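Local structure of N-terminal cyanobactin protease (Planktothrix agardhii NIES-596, 4H6W) at residues P204-L209 / R219-S224. The protein is the subtilisin-like protease domain of a larger cyanobactin maturation enzyme, and probably acts as a serine endopeptidase during prenylagaramide maturation. Sequence-based numbering, arbitrary orientation.
Sequences PGKDIL and RLSGTS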
loop_
_atom_site.group_PDB
_atom_site.type_symbol
_atom_site.label_atom_id
_atom_site.label_comp_id
_atom_site.label_asym_id
_atom_site.label_seq_id
_atom_site.Cartn_x
_atom_site.Cartn_y
_atom_site.Cartn_z
ATOM N N PRO A 204 -9.441 0.131 -4.370
ATOM C CA PRO A 204 -9.917 -1.059 -5.095
ATOM C C PRO A 204 -9.231 -2.327 -4.612
ATOM O O PRO A 204 -7.999 -2.376 -4.519
ATOM C CB PRO A 204 -9.530 -0.754 -6.546
ATOM C CG PRO A 204 -9.602 0.739 -6.623
ATOM C CD PRO A 204 -9.055 1.217 -5.299
ATOM N N GLY A 205 -10.021 -3.345 -4.303
ATOM C CA GLY A 205 -9.472 -4.585 -3.768
ATOM C C GLY A 205 -10.210 -5.835 -4.210
ATOM O O GLY A 205 -10.074 -6.906 -3.600
ATOM N N LYS A 206 -10.975 -5.696 -5.285
ATOM C CA LYS A 206 -11.708 -6.803 -5.868
ATOM C C LYS A 206 -11.133 -7.096 -7.257
ATOM O O LYS A 206 -11.066 -6.203 -8.109
ATOM C CB LYS A 206 -13.184 -6.421 -5.966
ATOM C CG LYS A 206 -14.140 -7.561 -6.236
ATOM C CD LYS A 206 -14.687 -8.138 -4.941
ATOM C CE LYS A 206 -15.995 -8.870 -5.197
ATOM N NZ LYS A 206 -16.464 -9.527 -3.946
ATOM N N ASP A 207 -10.696 -8.337 -7.477
ATOM C CA ASP A 207 -10.225 -8.778 -8.806
ATOM C C ASP A 207 -9.135 -7.897 -9.410
ATOM O O ASP A 207 -9.215 -7.501 -10.578
ATOM C CB ASP A 207 -11.399 -8.888 -9.783
ATOM C CG ASP A 207 -12.515 -9.755 -9.244
ATOM O OD1 ASP A 207 -12.250 -10.929 -8.887
ATOM O OD2 ASP A 207 -13.651 -9.251 -9.168
ATOM N N ILE A 208 -8.127 -7.587 -8.607
ATOM C CA ILE A 208 -7.002 -6.796 -9.069
ATOM C C ILE A 208 -6.044 -7.705 -9.839
ATOM O O ILE A 208 -5.647 -8.774 -9.346
ATOM C CB ILE A 208 -6.271 -6.086 -7.895
ATOM C CG1 ILE A 208 -7.273 -5.403 -6.924
ATOM C CG2 ILE A 208 -5.221 -5.116 -8.413
ATOM C CD1 ILE A 208 -8.283 -4.448 -7.545
ATOM N N LEU A 209 -5.712 -7.284 -11.059
ATOM C CA LEU A 209 -4.725 -7.974 -11.880
ATOM C C LEU A 209 -3.321 -7.796 -11.305
ATOM O O LEU A 209 -2.934 -6.695 -10.892
ATOM C CB LEU A 209 -4.770 -7.459 -13.321
ATOM C CG LEU A 209 -4.016 -8.198 -14.448
ATOM C CD1 LEU A 209 -4.638 -9.559 -14.766
ATOM C CD2 LEU A 209 -3.946 -7.335 -15.713
ATOM N N ARG A 219 -6.139 -12.429 -11.406
ATOM C CA ARG A 219 -6.935 -11.442 -10.686
ATOM C C ARG A 219 -7.193 -12.009 -9.299
ATOM O O ARG A 219 -7.628 -13.152 -9.179
ATOM C CB ARG A 219 -8.261 -11.155 -11.405
ATOM C CG ARG A 219 -8.090 -10.577 -12.802
ATOM C CD ARG A 219 -9.275 -9.737 -13.274
ATOM N NE ARG A 219 -8.888 -9.003 -14.485
ATOM C CZ ARG A 219 -8.596 -7.701 -14.544
ATOM N NH1 ARG A 219 -8.675 -6.928 -13.464
ATOM N NH2 ARG A 219 -8.229 -7.164 -15.701
ATOM N N LEU A 220 -6.900 -11.220 -8.264
ATOM C CA LEU A 220 -7.113 -11.624 -6.862
ATOM C C LEU A 220 -7.869 -10.550 -6.073
ATOM O O LEU A 220 -7.825 -9.366 -6.422
ATOM C CB LEU A 220 -5.777 -11.921 -6.164
ATOM C CG LEU A 220 -4.876 -13.035 -6.704
ATOM C CD1 LEU A 220 -3.507 -12.993 -6.042
ATOM C CD2 LEU A 220 -5.515 -14.412 -6.532
ATOM N N SER A 221 -8.540 -10.967 -5.001
ATOM C CA SER A 221 -9.283 -10.048 -4.145
ATOM C C SER A 221 -8.758 -10.051 -2.713
ATOM O O SER A 221 -8.360 -11.091 -2.200
ATOM C CB SER A 221 -10.771 -10.395 -4.159
ATOM O OG SER A 221 -11.368 -10.062 -5.403
ATOM N N GLY A 222 -8.755 -8.878 -2.084
ATOM C CA GLY A 222 -8.378 -8.731 -0.677
ATOM C C GLY A 222 -7.776 -7.367 -0.391
ATOM O O GLY A 222 -7.484 -6.604 -1.329
ATOM N N THR A 223 -7.581 -7.065 0.900
ATOM C CA THR A 223 -6.931 -5.825 1.328
ATOM C C THR A 223 -5.442 -5.860 0.968
ATOM O O THR A 223 -4.795 -4.823 0.846
ATOM C CB THR A 223 -7.105 -5.549 2.846
ATOM O OG1 THR A 223 -6.514 -6.610 3.611
ATOM C CG2 THR A 223 -8.591 -5.393 3.241
ATOM N N SER A 224 -4.906 -7.066 0.805
ATOM C CA SER A 224 -3.535 -7.274 0.317
ATOM C C SER A 224 -3.246 -6.601 -1.009
ATOM O O SER A 224 -2.099 -6.338 -1.316
ATOM C CB SER A 224 -3.261 -8.768 0.127
ATOM O OG SER A 224 -2.760 -9.365 1.312
#
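Ile208 and Leu220 form an antiparallel hydrogen-bonded pair at the open end of the hairpin of strands 208-211 and 217-220, with Ile208 N to Leu220 O at 2.8 Å and Leu220 N to Ile208 O at 3.0 Å. Asp207 also faces Leu220, and its backbone is left-handed, which identifies a G1 beta bulge. Beyond it a third backbone bond, Gly222 N to Gly205 O (2.8 Å), ties the two segments together.

Two side chains bond the peptide N and O of Asp207. The Ser221 hydroxyl, with OG anti to the carbonyl carbon (chi1 -71°), accepts the N-H of Asp207, N to OG 2.8 Å. Arg219, extended from CG to NE, brings NH1 to Asp207 O at 3.0 Å (N-H...O 159°); the acceptor lies only 4° out of the guanidinium plane.

Aliphatic Leu209 CB lies over one guanidinium face, offset toward its rim, 3.9 Å from Arg219 NH1, while Ile208 and Leu220 both reach Phe225 of helix 223-243.

Gly222 leads into that helix and to Ser224, the predicted nucleophile, whose OG bonds His64 NE2. At the bulge Asp207 N thus turns to Ser221 OG instead of bonding Leu220 O; serine and arginine satisfy both its peptide polar atoms and fasten the strand just ahead of the predicted catalytic Ser224.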